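Local coordinates for protein glutathione transferase (Phanerochaete chrysosporium, PDB 5O00) that binds oxidized glutathione and probably transfers glutathione to small electrophilic compounds, at residues L9-V14 with G56-L61; F107-G112 with I171-W176. All coordinates share one frame; numbering follows the deposited sequence.

Contact 1 of 2, residues L9-V14 with G56-L61. With GDS (oxidized glutathione disulfide), chain B; NIN (dinitrophenylene), chain C.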
loop_
_atom_site.group_PDB
_atom_site.type_symbol
_atom_site.label_atom_id
_atom_site.label_comp_id
_atom_site.label_asym_id
_atom_site.label_seq_id
_atom_site.Cartn_x
_atom_site.Cartn_y
_atom_site.Cartn_z
ATOM N N LEU A 9 13.524 1.852 16.344
ATOM C CA LEU A 9 12.822 2.381 15.185
ATOM C C LEU A 9 13.856 3.071 14.307
ATOM O O LEU A 9 14.437 4.084 14.706
ATOM C CB LEU A 9 11.722 3.352 15.604
ATOM C CG LEU A 9 11.001 4.066 14.453
ATOM C CD1 LEU A 9 10.283 3.057 13.564
ATOM C CD2 LEU A 9 10.027 5.120 14.974
ATOM N N PHE A 10 14.112 2.507 13.132
ATOM C CA PHE A 10 14.885 3.215 12.119
ATOM C C PHE A 10 13.952 4.227 11.465
ATOM O O PHE A 10 12.933 3.855 10.874
ATOM C CB PHE A 10 15.491 2.239 11.116
ATOM C CG PHE A 10 16.466 1.274 11.737
ATOM C CD1 PHE A 10 17.781 1.642 11.967
ATOM C CD2 PHE A 10 16.058 0.005 12.113
ATOM C CE1 PHE A 10 18.676 0.757 12.550
ATOM C CE2 PHE A 10 16.945 -0.883 12.694
ATOM C CZ PHE A 10 18.256 -0.507 12.912
ATOM N N ASN A 11 14.276 5.508 11.621
ATOM C CA ASN A 11 13.397 6.619 11.287
ATOM C C ASN A 11 14.180 7.626 10.451
ATOM O O ASN A 11 15.356 7.424 10.138
ATOM C CB ASN A 11 12.851 7.269 12.571
ATOM C CG ASN A 11 11.539 8.009 12.357
ATOM O OD1 ASN A 11 11.021 8.080 11.247
ATOM N ND2 ASN A 11 10.992 8.556 13.439
ATOM N N HIS A 12 13.520 8.725 10.091
ATOM C CA HIS A 12 14.177 9.826 9.402
ATOM C C HIS A 12 13.501 11.130 9.797
ATOM O O HIS A 12 12.286 11.179 10.005
ATOM C CB HIS A 12 14.150 9.666 7.879
ATOM C CG HIS A 12 15.017 10.654 7.160
ATOM N ND1 HIS A 12 14.509 11.751 6.499
ATOM C CD2 HIS A 12 16.362 10.718 7.016
ATOM C CE1 HIS A 12 15.502 12.442 5.968
ATOM N NE2 HIS A 12 16.637 11.837 6.268
ATOM N N GLN A 13 14.306 12.190 9.888
ATOM C CA GLN A 13 13.806 13.468 10.386
ATOM C C GLN A 13 12.774 14.072 9.439
ATOM O O GLN A 13 11.756 14.615 9.883
ATOM C CB GLN A 13 14.967 14.444 10.590
ATOM C CG GLN A 13 15.996 14.027 11.636
ATOM C CD GLN A 13 17.095 13.139 11.073
ATOM O OE1 GLN A 13 16.926 12.496 10.037
ATOM N NE2 GLN A 13 18.235 13.111 11.754
ATOM N N VAL A 14 13.027 14.003 8.133
ATOM C CA VAL A 14 12.179 14.673 7.149
ATOM C C VAL A 14 11.082 13.749 6.644
ATOM O O VAL A 14 9.913 14.134 6.574
ATOM C CB VAL A 14 13.029 15.198 5.971
ATOM C CG1 VAL A 14 12.147 15.962 4.978
ATOM C CG2 VAL A 14 14.167 16.071 6.465
ATOM N N GLY A 56 15.447 -1.226 1.382
ATOM C CA GLY A 56 16.319 -0.098 1.660
ATOM C C GLY A 56 15.579 1.184 1.966
ATOM O O GLY A 56 16.021 2.265 1.554
ATOM N N ARG A 57 14.454 1.093 2.668
ATOM C CA ARG A 57 13.656 2.260 3.013
ATOM C C ARG A 57 13.298 2.211 4.492
ATOM O O ARG A 57 13.156 1.135 5.079
ATOM C CB ARG A 57 12.380 2.328 2.153
ATOM C CG ARG A 57 12.639 2.352 0.642
ATOM C CD ARG A 57 13.299 3.652 0.225
ATOM N NE ARG A 57 13.362 3.835 -1.225
ATOM C CZ ARG A 57 14.407 3.525 -1.989
ATOM N NH1 ARG A 57 14.352 3.746 -3.295
ATOM N NH2 ARG A 57 15.507 2.997 -1.462
ATOM N N ILE A 58 13.180 3.387 5.102
ATOM C CA ILE A 58 12.686 3.475 6.474
ATOM C C ILE A 58 11.171 3.621 6.391
ATOM O O ILE A 58 10.657 4.122 5.381
ATOM C CB ILE A 58 13.334 4.640 7.250
ATOM C CG1 ILE A 58 12.853 5.993 6.721
ATOM C CG2 ILE A 58 14.855 4.570 7.172
ATOM C CD1 ILE A 58 11.630 6.563 7.444
ATOM N N PRO A 59 10.415 3.230 7.421
ATOM C CA PRO A 59 10.919 2.689 8.685
ATOM C C PRO A 59 11.176 1.192 8.659
ATOM O O PRO A 59 10.737 0.467 7.756
ATOM C CB PRO A 59 9.791 3.013 9.663
ATOM C CG PRO A 59 8.563 2.928 8.822
ATOM C CD PRO A 59 8.958 3.431 7.458
ATOM N N ALA A 60 11.916 0.751 9.671
ATOM C CA ALA A 60 12.004 -0.650 10.047
ATOM C C ALA A 60 12.003 -0.713 11.567
ATOM O O ALA A 60 12.459 0.218 12.238
ATOM C CB ALA A 60 13.260 -1.321 9.469
ATOM N N LEU A 61 11.460 -1.799 12.110
ATOM C CA LEU A 61 11.342 -1.975 13.551
ATOM C C LEU A 61 12.035 -3.263 13.965
ATOM O O LEU A 61 11.781 -4.320 13.377
ATOM C CB LEU A 61 9.869 -2.011 13.980
ATOM C CG LEU A 61 9.600 -2.004 15.491
ATOM C CD1 LEU A 61 9.722 -0.593 16.059
ATOM C CD2 LEU A 61 8.238 -2.595 15.808
HETATM N N1 GDS B . 5.595 2.214 1.818
HETATM C CA1 GDS B . 6.815 2.467 2.564
HETATM C C1 GDS B . 6.475 2.580 4.035
HETATM O OE1 GDS B . 5.407 3.149 4.382
HETATM O OE2 GDS B . 7.264 2.113 4.892
HETATM C CB1 GDS B . 7.438 3.788 2.130
HETATM C CG1 GDS B . 8.659 4.062 3.003
HETATM C CD1 GDS B . 9.426 5.256 2.440
HETATM O O1 GDS B . 9.059 5.807 1.449
HETATM N N2 GDS B . 10.610 5.685 3.157
HETATM C CA2 GDS B . 11.421 6.803 2.711
HETATM C C2 GDS B . 12.836 6.313 2.409
HETATM O O2 GDS B . 13.329 5.477 3.092
HETATM C CB2 GDS B . 11.514 7.840 3.825
HETATM S SG2 GDS B . 9.942 8.723 3.935
HETATM N N3 GDS B . 13.585 6.868 1.298
HETATM C CA3 GDS B . 14.933 6.403 1.021
HETATM C C3 GDS B . 15.175 6.417 -0.486
HETATM O OE3 GDS B . 14.234 6.715 -1.265
HETATM O OE4 GDS B . 16.311 6.130 -0.948
HETATM N N4 GDS B . 7.125 7.630 0.005
HETATM C CA4 GDS B . 5.917 7.177 -0.648
HETATM C C4 GDS B . 5.010 6.534 0.397
HETATM O OE5 GDS B . 4.321 5.533 0.093
HETATM O OE6 GDS B . 4.957 7.003 1.562
HETATM C C5 GDS B . 7.829 8.794 -0.486
HETATM O O5 GDS B . 7.427 9.402 -1.423
HETATM C CA5 GDS B . 9.093 9.227 0.239
HETATM N N5 GDS B . 9.928 9.956 -0.684
HETATM C CB5 GDS B . 8.712 10.130 1.406
HETATM S SG5 GDS B . 10.122 10.285 2.536
HETATM C CA6 GDS B . 12.643 8.260 -3.394
HETATM C C6 GDS B . 11.989 8.840 -4.648
HETATM O OE7 GDS B . 12.659 9.011 -5.698
HETATM O OE8 GDS B . 10.770 9.153 -4.633
HETATM N N6 GDS B . 13.710 7.344 -3.767
HETATM C CB6 GDS B . 13.219 9.392 -2.542
HETATM C CG6 GDS B . 12.103 10.267 -1.979
HETATM C CD6 GDS B . 11.250 9.468 -1.001
HETATM O O6 GDS B . 11.662 8.470 -0.504
HETATM C C1 NIN C . 7.348 16.429 0.914
HETATM C C2 NIN C . 7.932 15.501 1.756
HETATM N N2 NIN C . 8.309 14.220 1.197
HETATM O O21 NIN C . 7.834 13.876 -0.077
HETATM O O22 NIN C . 9.000 13.479 1.793
HETATM C C3 NIN C . 8.144 15.806 3.092
HETATM C C4 NIN C . 7.763 17.053 3.566
HETATM N N4 NIN C . 7.951 17.434 4.949
HETATM O O41 NIN C . 8.624 16.591 5.846
HETATM O O42 NIN C . 7.521 18.467 5.305
HETATM C C5 NIN C . 7.177 17.978 2.720
HETATM C C6 NIN C . 6.969 17.670 1.392
#

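Contact 2 of 2, residues F107-G112 with I171-W176. With GDS (oxidized glutathione disulfide), chain B; NIN (dinitrophenylene), chain C.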
loop_
_atom_site.group_PDB
_atom_site.type_symbol
_atom_site.label_atom_id
_atom_site.label_comp_id
_atom_site.label_asym_id
_atom_site.label_seq_id
_atom_site.Cartn_x
_atom_site.Cartn_y
_atom_site.Cartn_z
ATOM N N PHE A 107 -4.488 -0.307 3.800
ATOM C CA PHE A 107 -4.021 -0.469 2.425
ATOM C C PHE A 107 -4.360 0.745 1.570
ATOM O O PHE A 107 -3.576 1.116 0.690
ATOM C CB PHE A 107 -4.590 -1.745 1.802
ATOM C CG PHE A 107 -3.747 -2.962 2.072
ATOM C CD1 PHE A 107 -2.537 -3.146 1.419
ATOM C CD2 PHE A 107 -4.146 -3.899 2.998
ATOM C CE1 PHE A 107 -1.746 -4.256 1.682
ATOM C CE2 PHE A 107 -3.363 -5.008 3.264
ATOM C CZ PHE A 107 -2.158 -5.182 2.601
ATOM N N PHE A 108 -5.511 1.377 1.805
ATOM C CA PHE A 108 -5.801 2.641 1.135
ATOM C C PHE A 108 -4.769 3.707 1.501
ATOM O O PHE A 108 -4.256 4.417 0.628
ATOM C CB PHE A 108 -7.215 3.102 1.488
ATOM C CG PHE A 108 -7.606 4.416 0.858
ATOM C CD1 PHE A 108 -7.414 4.635 -0.495
ATOM C CD2 PHE A 108 -8.167 5.426 1.621
ATOM C CE1 PHE A 108 -7.775 5.841 -1.077
ATOM C CE2 PHE A 108 -8.529 6.632 1.045
ATOM C CZ PHE A 108 -8.331 6.839 -0.307
ATOM N N GLN A 109 -4.427 3.813 2.785
ATOM C CA GLN A 109 -3.367 4.738 3.178
ATOM C C GLN A 109 -2.071 4.405 2.450
ATOM O O GLN A 109 -1.431 5.278 1.851
ATOM C CB GLN A 109 -3.158 4.692 4.696
ATOM C CG GLN A 109 -2.197 5.762 5.252
ATOM C CD GLN A 109 -0.738 5.523 4.887
ATOM O OE1 GLN A 109 -0.226 4.410 5.007
ATOM N NE2 GLN A 109 -0.067 6.575 4.437
ATOM N N ALA A 110 -1.680 3.131 2.479
ATOM C CA ALA A 110 -0.373 2.733 1.976
ATOM C C ALA A 110 -0.275 2.857 0.462
ATOM O O ALA A 110 0.805 3.153 -0.060
ATOM C CB ALA A 110 -0.069 1.295 2.399
ATOM N N SER A 111 -1.366 2.608 -0.260
ATOM C CA SER A 111 -1.324 2.619 -1.717
ATOM C C SER A 111 -1.875 3.900 -2.320
ATOM O O SER A 111 -1.451 4.283 -3.415
ATOM C CB SER A 111 -2.105 1.428 -2.289
ATOM O OG SER A 111 -3.497 1.575 -2.095
ATOM N N GLY A 112 -2.792 4.575 -1.623
ATOM C CA GLY A 112 -3.494 5.722 -2.171
ATOM C C GLY A 112 -3.083 7.070 -1.608
ATOM O O GLY A 112 -3.184 8.081 -2.307
ATOM N N ILE A 171 -4.640 6.756 12.602
ATOM C CA ILE A 171 -3.300 7.267 12.872
ATOM C C ILE A 171 -2.451 7.231 11.607
ATOM O O ILE A 171 -1.665 8.149 11.349
ATOM C CB ILE A 171 -2.643 6.472 14.018
ATOM C CG1 ILE A 171 -3.425 6.666 15.320
ATOM C CG2 ILE A 171 -1.192 6.912 14.210
ATOM C CD1 ILE A 171 -2.968 5.761 16.461
ATOM N N SER A 172 -2.617 6.187 10.788
ATOM C CA SER A 172 -1.748 5.998 9.627
ATOM C C SER A 172 -1.817 7.169 8.649
ATOM O O SER A 172 -0.849 7.414 7.919
ATOM C CB SER A 172 -2.097 4.690 8.912
ATOM O OG SER A 172 -3.309 4.783 8.181
ATOM N N PHE A 173 -2.938 7.896 8.612
ATOM C CA PHE A 173 -3.127 8.997 7.667
ATOM C C PHE A 173 -2.552 10.328 8.149
ATOM O O PHE A 173 -2.452 11.264 7.347
ATOM C CB PHE A 173 -4.621 9.218 7.385
ATOM C CG PHE A 173 -5.244 8.188 6.490
ATOM C CD1 PHE A 173 -5.259 8.358 5.114
ATOM C CD2 PHE A 173 -5.842 7.063 7.025
ATOM C CE1 PHE A 173 -5.844 7.411 4.291
ATOM C CE2 PHE A 173 -6.426 6.115 6.208
ATOM C CZ PHE A 173 -6.427 6.290 4.841
ATOM N N VAL A 174 -2.185 10.440 9.426
ATOM C CA VAL A 174 -1.966 11.750 10.040
ATOM C C VAL A 174 -0.770 12.465 9.412
ATOM O O VAL A 174 -0.871 13.627 9.004
ATOM C CB VAL A 174 -1.795 11.599 11.564
ATOM C CG1 VAL A 174 -1.340 12.911 12.198
ATOM C CG2 VAL A 174 -3.094 11.140 12.197
ATOM N N ILE A 175 0.384 11.798 9.346
ATOM C CA ILE A 175 1.608 12.531 9.032
ATOM C C ILE A 175 1.574 13.055 7.598
ATOM O O ILE A 175 1.939 14.209 7.343
ATOM C CB ILE A 175 2.853 11.664 9.315
ATOM C CG1 ILE A 175 4.133 12.504 9.194
ATOM C CG2 ILE A 175 2.918 10.442 8.397
ATOM C CD1 ILE A 175 4.238 13.647 10.204
ATOM N N TRP A 176 1.110 12.244 6.642
ATOM C CA TRP A 176 1.016 12.742 5.271
ATOM C C TRP A 176 -0.074 13.799 5.123
ATOM O O TRP A 176 0.070 14.724 4.313
ATOM C CB TRP A 176 0.776 11.591 4.293
ATOM C CG TRP A 176 2.040 10.901 3.836
ATOM C CD1 TRP A 176 2.419 9.616 4.109
ATOM C CD2 TRP A 176 3.085 11.462 3.025
ATOM N NE1 TRP A 176 3.629 9.344 3.516
ATOM C CE2 TRP A 176 4.060 10.461 2.848
ATOM C CE3 TRP A 176 3.292 12.714 2.438
ATOM C CZ2 TRP A 176 5.219 10.672 2.104
ATOM C CZ3 TRP A 176 4.443 12.920 1.699
ATOM C CH2 TRP A 176 5.391 11.906 1.538
HETATM N N1 GDS B . 5.595 2.214 1.818
HETATM C CA1 GDS B . 6.815 2.467 2.564
HETATM C C1 GDS B . 6.475 2.580 4.035
HETATM O OE1 GDS B . 5.407 3.149 4.382
HETATM O OE2 GDS B . 7.264 2.113 4.892
HETATM C CB1 GDS B . 7.438 3.788 2.130
HETATM C CG1 GDS B . 8.659 4.062 3.003
HETATM C CD1 GDS B . 9.426 5.256 2.440
HETATM O O1 GDS B . 9.059 5.807 1.449
HETATM N N2 GDS B . 10.610 5.685 3.157
HETATM C CA2 GDS B . 11.421 6.803 2.711
HETATM C C2 GDS B . 12.836 6.313 2.409
HETATM O O2 GDS B . 13.329 5.477 3.092
HETATM C CB2 GDS B . 11.514 7.840 3.825
HETATM S SG2 GDS B . 9.942 8.723 3.935
HETATM N N3 GDS B . 13.585 6.868 1.298
HETATM C CA3 GDS B . 14.933 6.403 1.021
HETATM C C3 GDS B . 15.175 6.417 -0.486
HETATM O OE3 GDS B . 14.234 6.715 -1.265
HETATM O OE4 GDS B . 16.311 6.130 -0.948
HETATM N N4 GDS B . 7.125 7.630 0.005
HETATM C CA4 GDS B . 5.917 7.177 -0.648
HETATM C C4 GDS B . 5.010 6.534 0.397
HETATM O OE5 GDS B . 4.321 5.533 0.093
HETATM O OE6 GDS B . 4.957 7.003 1.562
HETATM C C5 GDS B . 7.829 8.794 -0.486
HETATM O O5 GDS B . 7.427 9.402 -1.423
HETATM C CA5 GDS B . 9.093 9.227 0.239
HETATM N N5 GDS B . 9.928 9.956 -0.684
HETATM C CB5 GDS B . 8.712 10.130 1.406
HETATM S SG5 GDS B . 10.122 10.285 2.536
HETATM C CA6 GDS B . 12.643 8.260 -3.394
HETATM C C6 GDS B . 11.989 8.840 -4.648
HETATM O OE7 GDS B . 12.659 9.011 -5.698
HETATM O OE8 GDS B . 10.770 9.153 -4.633
HETATM N N6 GDS B . 13.710 7.344 -3.767
HETATM C CB6 GDS B . 13.219 9.392 -2.542
HETATM C CG6 GDS B . 12.103 10.267 -1.979
HETATM C CD6 GDS B . 11.250 9.468 -1.001
HETATM O O6 GDS B . 11.662 8.470 -0.504
HETATM C C1 NIN C . 7.348 16.429 0.914
HETATM C C2 NIN C . 7.932 15.501 1.756
HETATM N N2 NIN C . 8.309 14.220 1.197
HETATM O O21 NIN C . 7.834 13.876 -0.077
HETATM O O22 NIN C . 9.000 13.479 1.793
HETATM C C3 NIN C . 8.144 15.806 3.092
HETATM C C4 NIN C . 7.763 17.053 3.566
HETATM N N4 NIN C . 7.951 17.434 4.949
HETATM O O41 NIN C . 8.624 16.591 5.846
HETATM O O42 NIN C . 7.521 18.467 5.305
HETATM C C5 NIN C . 7.177 17.978 2.720
HETATM C C6 NIN C . 6.969 17.670 1.392
#

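Contact 1 of 2, residues L9-V14 with G56-L61
Leu9 and Pro59 lie side by side and point the same way, the leucine branch CD1 resting 3.9 Å from Pro59 CB. With Leu9 CG anti to the backbone N (chi1 175°) and chi2 at 62°, CD1 is the branch that meets the proline. Leu61 is paired with Leu9 as a non-hydrogen-bonded antiparallel pair; Leu9 packs on helix 18-28 and Leu61 on helix 74-85, where branched apolar chains suit a buried layer. Phe10 and Ala60 occupy the other face. There the phenylalanine ring turns its edge to Ala60 O, with CD2 4.1 Å from the small methyl CB, while Phe49 and Tyr52 pack round the same ring. The strands are tied by Phe10 N to Ala60 O, 3.0 Å and running nearly along the C=O axis. The return bond from Ala60 N to Phe10 O is weak, and that oxygen also receives a CA-H...O contact from Pro59 CA at 3.2 Å.

Ile58, just before the cis-proline, points at Asn11 and His12. Its CG1 sits between the backbone N and the carbonyl carbon (chi1 70°), and CD1 lies 4.0 Å from His12 CB while crossing Asn11 obliquely. The same isoleucine arm covers CB2 of the bound glutathione disulfide, so an apolar, beta-branched residue serves both protein and ligand. Its backbone grips the ligand twice: Ile58 N donates to GDS O2 at 2.9 Å, and GDS N2 donates to Ile58 O at 2.7 Å. GDS OE3 lies over one face of the Arg57 guanidinium, toward its rim near NE. The cis peptide before Pro59 and the main-chain pair at Ile58 form the cis-proline loop of the thioredoxin fold, the hallmark of the glutathione site in glutathione transferases.

Contact 2 of 2, residues F107-G112 with I171-W176
Phe108 meets Phe173 at about a right angle, its CD2 lying 3.8 Å from Phe173 CZ and near the plane of the Phe173 ring. With CG anti to the backbone N (chi1 179°), the Phe108 ring is swung toward that partner. One residue on, Gln109 carries most of the contact. Its CB sits over the face of the Phe173 ring, 3.8 Å from the centroid, as a CH-pi contact, and its CG packs 3.3 Å from Ser172 OG. A long, flexible chain with an aliphatic base suits this place, since its methylenes can cover a ring and a serine together. Ser172 is small enough to accept them, and its hydroxyl is bonded to Ala169 O. The amide end of Gln109 passes Trp176 obliquely, without stacking on it. Trp176 NE1 is bonded to Asn17 OD1 and makes a weak bond of 3.3 Å to GDS OE6. Were Trp176 an alanine, Asn17 OD1 would probably lose its indole donor, GDS OE6 a weak one, and the nitro oxygen O21 of dinitrophenylene the indole edge beside it. Helix 96-126 thus packs against the junction of helices 168-172 and 174-184, with helices 18-28 and 74-85 alongside.

In the fold
Contacts 1 and 2 follow one another along the chain, the first closing before the second opens, with centres about 16 Å apart and nearest atoms about 7 Å apart. They do not touch, yet both meet the same glutathione disulfide and the same dinitrophenylene. Contact 1 supplies the thioredoxin-like wall; contact 2 brings in the all-helical C-terminal part, so the ligands lie between the two, as usual in this family. Asn17 bonds both the disulfide and Trp176, so contact 2 is tied to the ligand held by Ile58. The second subunit completes the site through its own Ser111 and Arg139, and Ser111 of residues 107-112 in turn reaches another disulfide.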